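Local coordinates for protein GH5 (Bacteroidetes bacterium AC2a, PDB 4YHE) that probably hydrolyses beta-1,4-linked glucan chains such as cellulose, as a family 5 glycoside hydrolase built on a beta/alpha barrel, at residues A[330-335]-A[343-348]; A[300-305]-A[336-341]; A[294-299]-A[326-331]; A[51-56]-A[360-365]; A[42-47]-A[91-96]. One frame throughout, in Å; residues are numbered along the deposited sequence.

Contact 1 (A[330-335]-A[343-348]); sequences YWDNGN and FGVIDH
Phe343 is the main bump of this contact, its CB and ring pressed against the C-terminal part of strand 327-332. Phe343 CB lies 3.2 Å from Trp331 O, a buried carbonyl oxygen with no hydrogen-bond partner in the model. Trp331, with CG anti to the backbone N, drives the CD1 edge of its indole onto a face of the Phe343 ring near the rim, 3.7 Å from Phe343 CD2, a T-shaped stack with planes at 82°. Asn333 ND2, hydrogen-bonded to Asp341 O, and Tyr330 OH come up at the edge of the same ring. Tyr330 OH donates to Phe343 O (2.8 Å), while its CE2 meets Val345 CG2. Further along, Asp332 fills the hollow of the 343-348 loop. Asp332 OD2 accepts from Val345 N (2.8 Å) and, through the syn lone pair, from Ile346 N (3.0 Å). Asp332 OD1 receives His348 NE2 (2.7 Å) from above the carboxylate plane, plus Gly334 N in an Asx turn, probably favouring the carboxylate form. Gly344 slots against Gly334, and Gly344 N reaches Asn335 O (2.8 Å). The contact sits at the C-terminal end of strand 327-332, between Trp18 of strand 16-20, which donates to Asp332 OD2, and helices 304-323 and 357-369.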
# COMPACT_ATOMS: atom_id res chain seq x y z
N TYR A 330 -6.19 0.61 -4.16
CA TYR A 330 -6.16 1.91 -4.78
C TYR A 330 -5.84 3.01 -3.74
O TYR A 330 -6.38 3.01 -2.64
CB TYR A 330 -7.48 2.19 -5.52
CG TYR A 330 -7.50 3.60 -6.06
CD1 TYR A 330 -6.74 3.95 -7.18
CD2 TYR A 330 -8.21 4.57 -5.44
CE1 TYR A 330 -6.71 5.22 -7.67
CE2 TYR A 330 -8.17 5.87 -5.92
CZ TYR A 330 -7.42 6.19 -7.03
OH TYR A 330 -7.40 7.49 -7.50
N TRP A 331 -4.93 3.90 -4.09
CA TRP A 331 -4.62 5.05 -3.21
C TRP A 331 -5.62 6.18 -3.38
O TRP A 331 -5.69 6.83 -4.42
CB TRP A 331 -3.21 5.56 -3.48
CG TRP A 331 -2.88 6.70 -2.56
CD1 TRP A 331 -2.79 8.01 -2.90
CD2 TRP A 331 -2.56 6.62 -1.17
NE1 TRP A 331 -2.47 8.78 -1.79
CE2 TRP A 331 -2.34 7.94 -0.71
CE3 TRP A 331 -2.47 5.58 -0.25
CZ2 TRP A 331 -2.01 8.24 0.63
CZ3 TRP A 331 -2.14 5.87 1.08
CH2 TRP A 331 -1.92 7.19 1.50
N ASP A 332 -6.41 6.40 -2.34
CA ASP A 332 -7.39 7.50 -2.30
C ASP A 332 -7.04 8.47 -1.17
O ASP A 332 -7.14 8.15 -0.01
CB ASP A 332 -8.79 6.95 -2.07
CG ASP A 332 -9.88 8.00 -2.24
OD1 ASP A 332 -9.71 9.11 -1.66
OD2 ASP A 332 -10.91 7.71 -2.95
N ASN A 333 -6.65 9.68 -1.56
CA ASN A 333 -6.31 10.71 -0.59
C ASN A 333 -7.42 11.72 -0.36
O ASN A 333 -7.21 12.75 0.31
CB ASN A 333 -5.01 11.40 -0.99
CG ASN A 333 -5.12 12.16 -2.32
OD1 ASN A 333 -6.19 12.22 -2.95
ND2 ASN A 333 -4.00 12.77 -2.74
N GLY A 334 -8.62 11.45 -0.90
CA GLY A 334 -9.71 12.40 -0.81
C GLY A 334 -9.66 13.67 -1.68
O GLY A 334 -10.65 14.37 -1.77
N ASN A 335 -8.53 13.96 -2.32
CA ASN A 335 -8.40 15.15 -3.17
C ASN A 335 -9.14 15.03 -4.49
O ASN A 335 -8.84 14.15 -5.30
CB ASN A 335 -6.92 15.44 -3.43
CG ASN A 335 -6.66 16.86 -3.89
OD1 ASN A 335 -7.46 17.44 -4.59
ND2 ASN A 335 -5.52 17.42 -3.48
N PHE A 343 -6.22 12.07 -6.44
CA PHE A 343 -6.57 10.61 -6.29
C PHE A 343 -7.97 10.33 -5.66
O PHE A 343 -8.37 9.17 -5.52
CB PHE A 343 -5.52 9.89 -5.43
CG PHE A 343 -4.15 9.72 -6.09
CD1 PHE A 343 -3.94 8.76 -7.08
CD2 PHE A 343 -3.05 10.50 -5.68
CE1 PHE A 343 -2.69 8.56 -7.66
CE2 PHE A 343 -1.80 10.32 -6.27
CZ PHE A 343 -1.60 9.32 -7.22
N GLY A 344 -8.68 11.35 -5.19
CA GLY A 344 -9.90 11.12 -4.45
C GLY A 344 -11.00 10.59 -5.36
O GLY A 344 -11.32 11.20 -6.37
N VAL A 345 -11.54 9.44 -5.02
CA VAL A 345 -12.72 8.92 -5.76
C VAL A 345 -13.95 8.65 -4.87
O VAL A 345 -15.07 8.62 -5.39
CB VAL A 345 -12.40 7.65 -6.59
CG1 VAL A 345 -11.35 7.94 -7.66
CG2 VAL A 345 -11.99 6.49 -5.71
N ILE A 346 -13.72 8.40 -3.57
CA ILE A 346 -14.76 8.23 -2.57
C ILE A 346 -14.53 9.13 -1.38
O ILE A 346 -13.40 9.21 -0.87
CB ILE A 346 -14.86 6.76 -2.12
CG1 ILE A 346 -15.47 5.93 -3.24
CG2 ILE A 346 -15.69 6.59 -0.85
CD1 ILE A 346 -15.38 4.44 -3.03
N ASP A 347 -15.60 9.80 -0.95
CA ASP A 347 -15.54 10.70 0.20
C ASP A 347 -15.20 9.95 1.49
O ASP A 347 -15.84 8.96 1.84
CB ASP A 347 -16.86 11.50 0.33
CG ASP A 347 -16.80 12.56 1.42
OD1 ASP A 347 -16.82 12.21 2.62
OD2 ASP A 347 -16.76 13.75 1.07
N HIS A 348 -14.17 10.41 2.21
CA HIS A 348 -13.69 9.68 3.36
C HIS A 348 -14.64 9.67 4.56
O HIS A 348 -14.52 8.80 5.40
CB HIS A 348 -12.29 10.20 3.79
CG HIS A 348 -11.21 9.89 2.80
ND1 HIS A 348 -9.88 9.87 3.14
CD2 HIS A 348 -11.27 9.60 1.48
CE1 HIS A 348 -9.16 9.58 2.07
NE2 HIS A 348 -9.98 9.41 1.05

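Contact 2 (A[300-305]-A[336-341])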
# COMPACT_ATOMS: atom_id res chain seq x y z
N ARG A 300 -6.57 11.62 -11.55
CA ARG A 300 -7.69 12.01 -12.37
C ARG A 300 -7.26 13.05 -13.41
O ARG A 300 -6.31 13.82 -13.20
CB ARG A 300 -8.80 12.60 -11.48
CG ARG A 300 -10.13 12.85 -12.19
CD ARG A 300 -11.20 13.39 -11.26
NE ARG A 300 -10.96 14.77 -10.83
CZ ARG A 300 -11.29 15.84 -11.55
NH1 ARG A 300 -11.81 15.72 -12.77
NH2 ARG A 300 -11.08 17.04 -11.05
N ARG A 301 -8.00 13.09 -14.51
CA ARG A 301 -7.73 14.06 -15.57
C ARG A 301 -8.89 15.02 -15.80
O ARG A 301 -10.06 14.61 -15.69
CB ARG A 301 -7.44 13.32 -16.88
CG ARG A 301 -6.50 12.16 -16.72
CD ARG A 301 -5.08 12.57 -16.35
NE ARG A 301 -4.45 11.54 -15.52
CZ ARG A 301 -3.17 11.17 -15.56
NH1 ARG A 301 -2.31 11.73 -16.39
NH2 ARG A 301 -2.76 10.22 -14.74
N ALA A 302 -8.59 16.24 -16.22
CA ALA A 302 -9.66 17.23 -16.51
C ALA A 302 -10.47 16.95 -17.79
O ALA A 302 -11.71 17.06 -17.81
CB ALA A 302 -9.09 18.65 -16.51
N SER A 303 -9.79 16.52 -18.84
CA SER A 303 -10.41 16.22 -20.12
C SER A 303 -11.04 14.84 -20.13
O SER A 303 -10.48 13.89 -19.61
CB SER A 303 -9.36 16.38 -21.24
OG SER A 303 -9.19 15.22 -22.04
N LYS A 304 -12.22 14.70 -20.72
CA LYS A 304 -12.86 13.38 -20.79
C LYS A 304 -12.06 12.40 -21.60
O LYS A 304 -12.01 11.22 -21.28
CB LYS A 304 -14.25 13.47 -21.42
CG LYS A 304 -15.27 14.16 -20.54
CD LYS A 304 -16.67 13.95 -21.08
CE LYS A 304 -17.68 14.66 -20.21
NZ LYS A 304 -19.07 14.38 -20.64
N ALA A 305 -11.49 12.85 -22.71
CA ALA A 305 -10.70 11.98 -23.55
C ALA A 305 -9.48 11.48 -22.76
O ALA A 305 -9.16 10.29 -22.79
CB ALA A 305 -10.28 12.69 -24.84
N SER A 336 -10.07 15.94 -4.73
CA SER A 336 -10.94 15.89 -5.90
C SER A 336 -10.35 16.55 -7.16
O SER A 336 -10.93 16.46 -8.21
CB SER A 336 -12.30 16.54 -5.59
OG SER A 336 -12.11 17.91 -5.33
N LYS A 337 -9.18 17.15 -7.07
CA LYS A 337 -8.57 17.81 -8.22
C LYS A 337 -8.15 16.88 -9.37
O LYS A 337 -8.04 15.66 -9.21
CB LYS A 337 -7.35 18.64 -7.77
CG LYS A 337 -6.10 17.82 -7.54
CD LYS A 337 -5.04 18.63 -6.81
CE LYS A 337 -4.38 19.68 -7.68
NZ LYS A 337 -3.67 19.13 -8.87
N ALA A 338 -7.91 17.49 -10.52
CA ALA A 338 -7.33 16.82 -11.67
C ALA A 338 -5.83 17.03 -11.56
O ALA A 338 -5.39 17.97 -10.94
CB ALA A 338 -7.85 17.43 -12.97
N GLY A 339 -5.06 16.14 -12.17
CA GLY A 339 -3.60 16.27 -12.16
C GLY A 339 -2.97 15.80 -10.87
O GLY A 339 -3.55 15.06 -10.10
N ASN A 340 -1.77 16.31 -10.63
CA ASN A 340 -0.96 15.96 -9.49
C ASN A 340 -1.75 15.94 -8.18
O ASN A 340 -2.46 16.89 -7.86
CB ASN A 340 0.16 17.02 -9.39
CG ASN A 340 1.26 16.61 -8.48
OD1 ASN A 340 2.15 15.85 -8.87
ND2 ASN A 340 1.25 17.14 -7.27
N ASP A 341 -1.64 14.82 -7.46
CA ASP A 341 -2.36 14.49 -6.20
C ASP A 341 -3.86 14.29 -6.27
O ASP A 341 -4.51 14.12 -5.25
CB ASP A 341 -2.00 15.44 -5.07
CG ASP A 341 -0.87 14.90 -4.25
OD1 ASP A 341 -0.98 13.75 -3.70
OD2 ASP A 341 0.16 15.59 -4.23
O HOH W 1 -9.44 13.58 -8.11
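Arg300 carries most of this surface contact, chiefly through its guanidinium. From Arg300 CB, which passes 3.9 Å from Lys337 O, the chain runs straight: CG is anti to the backbone N (chi1 -171°) and CD continues extended. The bend comes at chi3 (71°), turning the guanidinium back against the 336-341 loop. Arg300 NE then points into a cluster of acceptors, with weak bonds to Ser336 O (3.1 Å), to Lys337 O and to a water that also lies 2.7 Å from Lys337 O. At the tip Arg300 NH2 makes the better bond to Ser336 O (2.9 Å), approaching in the carbonyl plane, so that one oxygen is held by two nitrogens of the same group. Ala338 CB lies over one face of the guanidinium, towards its rim, 3.8 Å from Arg300 NH2, and touches Ala302 CB (3.9 Å). The backbone adds the straightest bond, Gly339 N to Arg300 O (2.8 Å, 169°). Lys337 turns away and closes the loop on itself, NZ bonding to the carbonyl oxygens of Ala338 and Asn340. The contact ties the connection between strand 291-296 and helix 304-323 to the loop after strand 327-332; Glu307 and Arg310 of helix 304-323 touch Arg300.

Contact 3 (A[294-299]-A[326-331]); sequences GEFGAV and ISALYW
Strands 291-296 and 327-332, the seventh and eighth of the parallel (beta/alpha)8 barrel, pair here at their C-terminal ends. The pairing is brief: Phe296 N donates to Leu329 O (3.0 Å) and Trp331 N to Phe296 O (2.9 Å), the second bond straighter and in the carbonyl plane. Just before them, Glu295 CA adds a C-H...O contact to the same Leu329 O. Beyond the corner at 294-295 the chain swings off, and the touching parts run 61° apart. Side chains line both sides of the pair. Phe296, its CG in the crowded position between backbone N and carbonyl carbon (chi1 80°), folds its ring across the neighbouring strand, so that Phe296 CD1 meets Ala328 CB (3.5 Å) and CE1 reaches Tyr330 CB (4.0 Å). Gly297 CA rests against Tyr330 CE1 (3.8 Å). Helix 304-323 backs this face through Cys318, Tyr313 and Met321. Towards the barrel mouth, Glu295 extends alongside the Trp331 indole, both pointing the same way, carboxylate and ring planes 29° apart. Its position at the end of the seventh strand is that of the nucleophile in family 5 hydrolases, so it is probably catalytic. A second shell fixes it: Arg59 makes a salt bridge to OE2 and Tyr243 OH bonds to OE1. Glu295 OE1 lies over one face of the indole, toward its rim, and Glu295 CD is 3.6 Å from Trp331 CE3.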
# COMPACT_ATOMS: atom_id res chain seq x y z
N GLY A 294 -0.04 -2.66 -1.86
CA GLY A 294 -0.52 -1.81 -0.79
C GLY A 294 -1.08 -0.49 -1.30
O GLY A 294 -1.99 0.07 -0.71
N GLU A 295 -0.47 0.01 -2.37
CA GLU A 295 -0.91 1.20 -3.07
C GLU A 295 -0.70 1.08 -4.54
O GLU A 295 0.37 0.62 -4.98
CB GLU A 295 -0.09 2.43 -2.62
CG GLU A 295 -0.22 2.74 -1.17
CD GLU A 295 0.67 3.89 -0.70
OE1 GLU A 295 1.09 4.71 -1.53
OE2 GLU A 295 0.92 3.95 0.51
N PHE A 296 -1.72 1.45 -5.32
CA PHE A 296 -1.53 1.75 -6.74
C PHE A 296 -2.46 2.85 -7.13
O PHE A 296 -3.43 3.14 -6.44
CB PHE A 296 -1.72 0.50 -7.65
CG PHE A 296 -3.17 0.18 -7.93
CD1 PHE A 296 -3.94 -0.42 -6.94
CD2 PHE A 296 -3.76 0.53 -9.13
CE1 PHE A 296 -5.30 -0.71 -7.17
CE2 PHE A 296 -5.11 0.23 -9.38
CZ PHE A 296 -5.88 -0.38 -8.39
N GLY A 297 -2.19 3.45 -8.26
CA GLY A 297 -3.15 4.36 -8.83
C GLY A 297 -2.57 5.27 -9.88
O GLY A 297 -1.37 5.21 -10.19
N ALA A 298 -3.46 6.09 -10.40
CA ALA A 298 -3.16 7.14 -11.36
C ALA A 298 -4.14 8.27 -11.09
O ALA A 298 -5.36 8.04 -10.88
CB ALA A 298 -3.33 6.64 -12.79
N VAL A 299 -3.64 9.49 -11.18
CA VAL A 299 -4.47 10.65 -10.95
C VAL A 299 -5.56 10.88 -11.98
O VAL A 299 -5.51 10.41 -13.12
CB VAL A 299 -3.65 11.94 -10.76
CG1 VAL A 299 -2.70 11.77 -9.57
CG2 VAL A 299 -2.93 12.37 -12.03
N ILE A 326 -2.50 -11.52 -7.98
CA ILE A 326 -2.07 -10.36 -7.20
C ILE A 326 -3.28 -9.45 -6.92
O ILE A 326 -4.03 -9.10 -7.82
CB ILE A 326 -0.99 -9.61 -7.95
CG1 ILE A 326 0.27 -10.48 -8.06
CG2 ILE A 326 -0.62 -8.30 -7.22
CD1 ILE A 326 1.31 -9.87 -8.98
N SER A 327 -3.44 -9.11 -5.65
CA SER A 327 -4.42 -8.13 -5.20
C SER A 327 -3.79 -6.73 -5.12
O SER A 327 -2.54 -6.58 -5.09
CB SER A 327 -4.94 -8.54 -3.83
OG SER A 327 -3.90 -8.71 -2.87
N ALA A 328 -4.65 -5.73 -5.03
CA ALA A 328 -4.18 -4.33 -5.09
C ALA A 328 -5.15 -3.34 -4.45
O ALA A 328 -6.37 -3.41 -4.66
CB ALA A 328 -3.91 -3.94 -6.53
N LEU A 329 -4.60 -2.38 -3.71
CA LEU A 329 -5.41 -1.38 -3.05
C LEU A 329 -5.14 0.01 -3.62
O LEU A 329 -3.99 0.52 -3.61
CB LEU A 329 -5.22 -1.46 -1.53
CG LEU A 329 -5.68 -2.80 -0.93
CD1 LEU A 329 -4.57 -3.83 -0.83
CD2 LEU A 329 -6.30 -2.55 0.42
N TYR A 330 -6.19 0.61 -4.16
CA TYR A 330 -6.16 1.91 -4.78
C TYR A 330 -5.84 3.01 -3.74
O TYR A 330 -6.38 3.01 -2.64
CB TYR A 330 -7.48 2.19 -5.52
CG TYR A 330 -7.50 3.60 -6.06
CD1 TYR A 330 -6.74 3.95 -7.18
CD2 TYR A 330 -8.21 4.57 -5.44
CE1 TYR A 330 -6.71 5.22 -7.67
CE2 TYR A 330 -8.17 5.87 -5.92
CZ TYR A 330 -7.42 6.19 -7.03
OH TYR A 330 -7.40 7.49 -7.50
N TRP A 331 -4.93 3.90 -4.09
CA TRP A 331 -4.62 5.05 -3.21
C TRP A 331 -5.62 6.18 -3.38
O TRP A 331 -5.69 6.83 -4.42
CB TRP A 331 -3.21 5.56 -3.48
CG TRP A 331 -2.88 6.70 -2.56
CD1 TRP A 331 -2.79 8.01 -2.90
CD2 TRP A 331 -2.56 6.62 -1.17
NE1 TRP A 331 -2.47 8.78 -1.79
CE2 TRP A 331 -2.34 7.94 -0.71
CE3 TRP A 331 -2.47 5.58 -0.25
CZ2 TRP A 331 -2.01 8.24 0.63
CZ3 TRP A 331 -2.14 5.87 1.08
CH2 TRP A 331 -1.92 7.19 1.50

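Contact 4 (A[51-56]-A[360-365]); sequences AKAGFR and AVRAMI
The Phe55 ring lies crosswise to Val361 and Ile365 of helix 357-369. Ile365 meets it squarely: CD1 stands 3.7 Å above the ring centroid, only 6° off the normal, a CH-pi contact. This is possible because CG1 is anti to the carbonyl carbon and chi2 is extended, projecting the methyl outward from the helix. One turn earlier, Val361 holds CG1 anti to its backbone N, bringing that methyl to 3.8 Å from Phe55 CE2 and 4.0 Å from Ala53 CB. Met364 SD is at the ring's edge. Beside this apolar patch Arg362 starts with its CB pointing away, then bends at chi2 and chi3 to reach Ala53 O. Arg362 grips Ala53 O end-on, with NH1 at 2.9 Å on a lone pair and NH2 at 3.0 Å nearly along the C=O axis, the oxygen staying within the guanidinium plane. Asp366 gives NH2 a second, charged partner. That carbonyl belongs to the last turn of helix 44-53, which Gly54 ends in a Schellman motif with positive phi. With Ile16 beneath Phe55 and Ile365, helices 44-53 and 357-369 pack side by side outside the seam where strands 327-332 and 16-20 close the (beta/alpha)8 barrel.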
# COMPACT_ATOMS: atom_id res chain seq x y z
N ALA A 51 -17.66 -1.34 0.57
CA ALA A 51 -18.16 -2.70 0.35
C ALA A 51 -19.22 -2.73 -0.73
O ALA A 51 -19.20 -3.59 -1.59
CB ALA A 51 -18.71 -3.29 1.64
N LYS A 52 -20.10 -1.75 -0.71
CA LYS A 52 -21.14 -1.59 -1.74
C LYS A 52 -20.58 -1.40 -3.14
O LYS A 52 -21.16 -1.87 -4.13
CB LYS A 52 -22.01 -0.39 -1.38
CG LYS A 52 -23.12 -0.10 -2.35
CD LYS A 52 -24.12 0.84 -1.68
CE LYS A 52 -25.07 1.47 -2.69
NZ LYS A 52 -25.81 0.41 -3.41
N ALA A 53 -19.42 -0.73 -3.24
CA ALA A 53 -18.80 -0.50 -4.53
C ALA A 53 -18.12 -1.75 -5.08
O ALA A 53 -17.79 -1.78 -6.27
CB ALA A 53 -17.76 0.61 -4.43
N GLY A 54 -17.85 -2.72 -4.21
CA GLY A 54 -17.13 -3.95 -4.55
C GLY A 54 -15.69 -4.11 -4.11
O GLY A 54 -15.03 -5.07 -4.48
N PHE A 55 -15.17 -3.17 -3.31
CA PHE A 55 -13.89 -3.35 -2.73
C PHE A 55 -13.95 -4.50 -1.73
O PHE A 55 -14.89 -4.60 -0.94
CB PHE A 55 -13.43 -2.05 -2.03
CG PHE A 55 -13.13 -0.93 -2.97
CD1 PHE A 55 -11.99 -0.99 -3.78
CD2 PHE A 55 -13.93 0.18 -3.04
CE1 PHE A 55 -11.68 0.05 -4.63
CE2 PHE A 55 -13.63 1.22 -3.92
CZ PHE A 55 -12.50 1.16 -4.71
N ARG A 56 -12.95 -5.38 -1.76
CA ARG A 56 -12.85 -6.46 -0.79
C ARG A 56 -11.98 -6.17 0.39
O ARG A 56 -11.98 -6.91 1.38
CB ARG A 56 -12.34 -7.72 -1.49
CG ARG A 56 -13.34 -8.30 -2.52
CD ARG A 56 -12.69 -9.49 -3.24
NE ARG A 56 -13.52 -10.08 -4.30
CZ ARG A 56 -14.21 -11.23 -4.18
NH1 ARG A 56 -14.20 -11.92 -3.05
NH2 ARG A 56 -14.93 -11.67 -5.20
N ALA A 360 -13.99 5.31 -12.36
CA ALA A 360 -12.65 4.83 -12.04
C ALA A 360 -12.71 3.57 -11.19
O ALA A 360 -12.00 2.61 -11.45
CB ALA A 360 -11.89 5.93 -11.30
N VAL A 361 -13.59 3.57 -10.20
CA VAL A 361 -13.72 2.51 -9.24
C VAL A 361 -14.25 1.25 -9.98
O VAL A 361 -13.73 0.16 -9.80
CB VAL A 361 -14.63 2.96 -8.07
CG1 VAL A 361 -15.19 1.82 -7.28
CG2 VAL A 361 -13.84 3.88 -7.14
N ARG A 362 -15.22 1.46 -10.85
CA ARG A 362 -15.77 0.38 -11.67
C ARG A 362 -14.71 -0.21 -12.63
O ARG A 362 -14.62 -1.43 -12.74
CB ARG A 362 -16.98 0.88 -12.44
CG ARG A 362 -18.20 1.23 -11.58
CD ARG A 362 -19.19 0.05 -11.44
NE ARG A 362 -18.57 -1.12 -10.85
CZ ARG A 362 -18.31 -1.31 -9.56
NH1 ARG A 362 -18.64 -0.41 -8.65
NH2 ARG A 362 -17.70 -2.40 -9.17
N ALA A 363 -13.91 0.65 -13.28
CA ALA A 363 -12.85 0.17 -14.16
C ALA A 363 -11.93 -0.81 -13.44
O ALA A 363 -11.66 -1.93 -13.93
CB ALA A 363 -12.08 1.32 -14.76
N MET A 364 -11.45 -0.43 -12.24
CA MET A 364 -10.50 -1.25 -11.55
C MET A 364 -11.12 -2.54 -10.98
O MET A 364 -10.62 -3.65 -11.24
CB MET A 364 -9.75 -0.39 -10.48
CG MET A 364 -10.60 0.29 -9.45
SD MET A 364 -9.57 1.35 -8.34
CE MET A 364 -9.03 2.62 -9.41
N ILE A 365 -12.25 -2.42 -10.28
CA ILE A 365 -12.83 -3.56 -9.61
C ILE A 365 -13.36 -4.52 -10.68
O ILE A 365 -13.06 -5.68 -10.63
CB ILE A 365 -13.96 -3.14 -8.67
CG1 ILE A 365 -13.37 -2.34 -7.50
CG2 ILE A 365 -14.75 -4.34 -8.13
CD1 ILE A 365 -14.43 -1.71 -6.63

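Contact 5 (A[42-47]-A[91-96]); sequences ATQQTF and AHKAGL
Phe47 and Gln44, a turn apart on the start of helix 44-53, meet the end of helix 78-93 by packing alone. Phe47 takes CG anti to the carbonyl carbon (chi1 -61°), which lays its ring along the backbone of Ala91: Ala91 N sits over one face near the rim, and Phe47 CD1 approaches Ala91 CB (3.7 Å). At the root of the side chain, Phe47 CB touches Ala94 CB (3.9 Å). Leu96 sends CD1 to the ring's edge, 4.1 Å from Phe47 CD1. Gln44 is stretched away from its backbone N (chi1 -168°), then bends at chi2 (59°), so that the Gln44 and Lys93 side chains cross at about a right angle. Gln44 OE1 lies 3.6 Å from Lys93 CD, in a contact made with the aliphatic part of that lysine, which stays extended as far as CE before turning at its last torsion. Gln44 NE2 is hydrogen-bonded to Met90 O and Asn48 OD1. Both helix ends are finished neatly. Thr43 is the N-cap of one, and Thr43 N donates a nearly linear bond to Thr46 OG1 (3.0 Å), completing a capping box; Gly95, with positive phi, ends the other in a Schellman motif where Leu96 N returns to Ala91 O (3.1 Å). Helices 44-53 and 78-93 pack side by side outside strand 57-60, whose Val58 lies beneath Phe47, Ala91 and Leu96.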
# COMPACT_ATOMS: atom_id res chain seq x y z
N ALA A 42 -13.47 9.37 9.25
CA ALA A 42 -14.22 8.29 8.63
C ALA A 42 -15.37 7.86 9.53
O ALA A 42 -15.31 8.02 10.75
CB ALA A 42 -13.31 7.12 8.31
N THR A 43 -16.42 7.34 8.92
CA THR A 43 -17.57 6.87 9.66
C THR A 43 -17.91 5.47 9.19
O THR A 43 -17.31 4.96 8.26
CB THR A 43 -18.82 7.77 9.41
OG1 THR A 43 -19.28 7.70 8.04
CG2 THR A 43 -18.50 9.19 9.77
N GLN A 44 -18.88 4.82 9.83
CA GLN A 44 -19.34 3.53 9.30
C GLN A 44 -19.77 3.61 7.85
O GLN A 44 -19.59 2.65 7.10
CB GLN A 44 -20.53 3.00 10.11
CG GLN A 44 -20.89 1.54 9.81
CD GLN A 44 -19.74 0.57 10.07
OE1 GLN A 44 -19.21 0.50 11.18
NE2 GLN A 44 -19.34 -0.18 9.04
N GLN A 45 -20.41 4.71 7.48
CA GLN A 45 -20.90 4.91 6.13
C GLN A 45 -19.74 4.89 5.11
O GLN A 45 -19.90 4.44 3.98
CB GLN A 45 -21.70 6.22 6.04
CG GLN A 45 -23.07 6.21 6.76
CD GLN A 45 -22.99 5.97 8.28
OE1 GLN A 45 -22.35 6.75 9.05
NE2 GLN A 45 -23.64 4.89 8.73
N THR A 46 -18.56 5.38 5.51
CA THR A 46 -17.39 5.28 4.67
C THR A 46 -17.15 3.83 4.24
O THR A 46 -17.09 3.53 3.04
CB THR A 46 -16.11 5.77 5.37
OG1 THR A 46 -16.33 7.08 5.91
CG2 THR A 46 -14.95 5.81 4.40
N PHE A 47 -17.06 2.94 5.21
CA PHE A 47 -16.73 1.55 4.96
C PHE A 47 -17.87 0.81 4.28
O PHE A 47 -17.63 -0.05 3.43
CB PHE A 47 -16.30 0.88 6.25
CG PHE A 47 -15.08 1.51 6.85
CD1 PHE A 47 -13.82 1.20 6.36
CD2 PHE A 47 -15.19 2.45 7.85
CE1 PHE A 47 -12.69 1.80 6.87
CE2 PHE A 47 -14.07 3.07 8.36
CZ PHE A 47 -12.82 2.74 7.89
N ALA A 91 -14.68 -1.25 9.53
CA ALA A 91 -14.32 -1.97 8.31
C ALA A 91 -14.77 -3.45 8.36
O ALA A 91 -15.33 -3.96 7.38
CB ALA A 91 -12.81 -1.90 8.10
N HIS A 92 -14.53 -4.09 9.50
CA HIS A 92 -14.91 -5.50 9.71
C HIS A 92 -16.41 -5.64 9.66
O HIS A 92 -16.95 -6.58 9.04
CB HIS A 92 -14.39 -6.00 11.05
CG HIS A 92 -14.69 -7.45 11.33
ND1 HIS A 92 -14.48 -8.45 10.41
CD2 HIS A 92 -15.16 -8.06 12.45
CE1 HIS A 92 -14.84 -9.61 10.94
NE2 HIS A 92 -15.24 -9.40 12.18
N LYS A 93 -17.11 -4.70 10.28
CA LYS A 93 -18.57 -4.67 10.20
C LYS A 93 -19.05 -4.59 8.76
O LYS A 93 -20.10 -5.15 8.43
CB LYS A 93 -19.10 -3.50 11.01
CG LYS A 93 -20.60 -3.44 11.20
CD LYS A 93 -20.92 -2.47 12.33
CE LYS A 93 -22.40 -2.12 12.39
NZ LYS A 93 -23.27 -3.32 12.40
N ALA A 94 -18.31 -3.90 7.90
CA ALA A 94 -18.67 -3.85 6.50
C ALA A 94 -18.26 -5.09 5.66
O ALA A 94 -18.51 -5.12 4.46
CB ALA A 94 -18.13 -2.58 5.87
N GLY A 95 -17.57 -6.05 6.27
CA GLY A 95 -17.11 -7.24 5.57
C GLY A 95 -15.78 -7.14 4.84
O GLY A 95 -15.47 -7.99 4.02
N LEU A 96 -14.98 -6.14 5.16
CA LEU A 96 -13.70 -5.90 4.46
C LEU A 96 -12.54 -6.55 5.18
O LEU A 96 -12.52 -6.62 6.41
CB LEU A 96 -13.44 -4.39 4.33
CG LEU A 96 -14.51 -3.57 3.63
CD1 LEU A 96 -14.35 -2.09 3.92
CD2 LEU A 96 -14.48 -3.85 2.14

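Contacts 1 and 3 share Tyr330 and Trp331 and lie at the barrel mouth, their centres 11 Å apart; Trp331 connects the probable catalytic Glu295 of contact 3 with the loop packing of contact 1. Contact 2 extends that loop outward, joined to contact 1 by a probable hydrogen bond from Asn333 ND2 to Asp341 O (2.9 Å). Met364 of contact 4 touches Tyr330 from the outer layer, Met364 CE 3.5 Å from Tyr330 CD1. Contacts 4 and 5 both use helix 44-53, opposite ends of it, and contact 5 reaches contact 1 through a probable hydrogen bond between Thr46 OG1 and His348 O (2.6 Å). Contacts 2 and 5 are farthest apart, about 27 Å between centres.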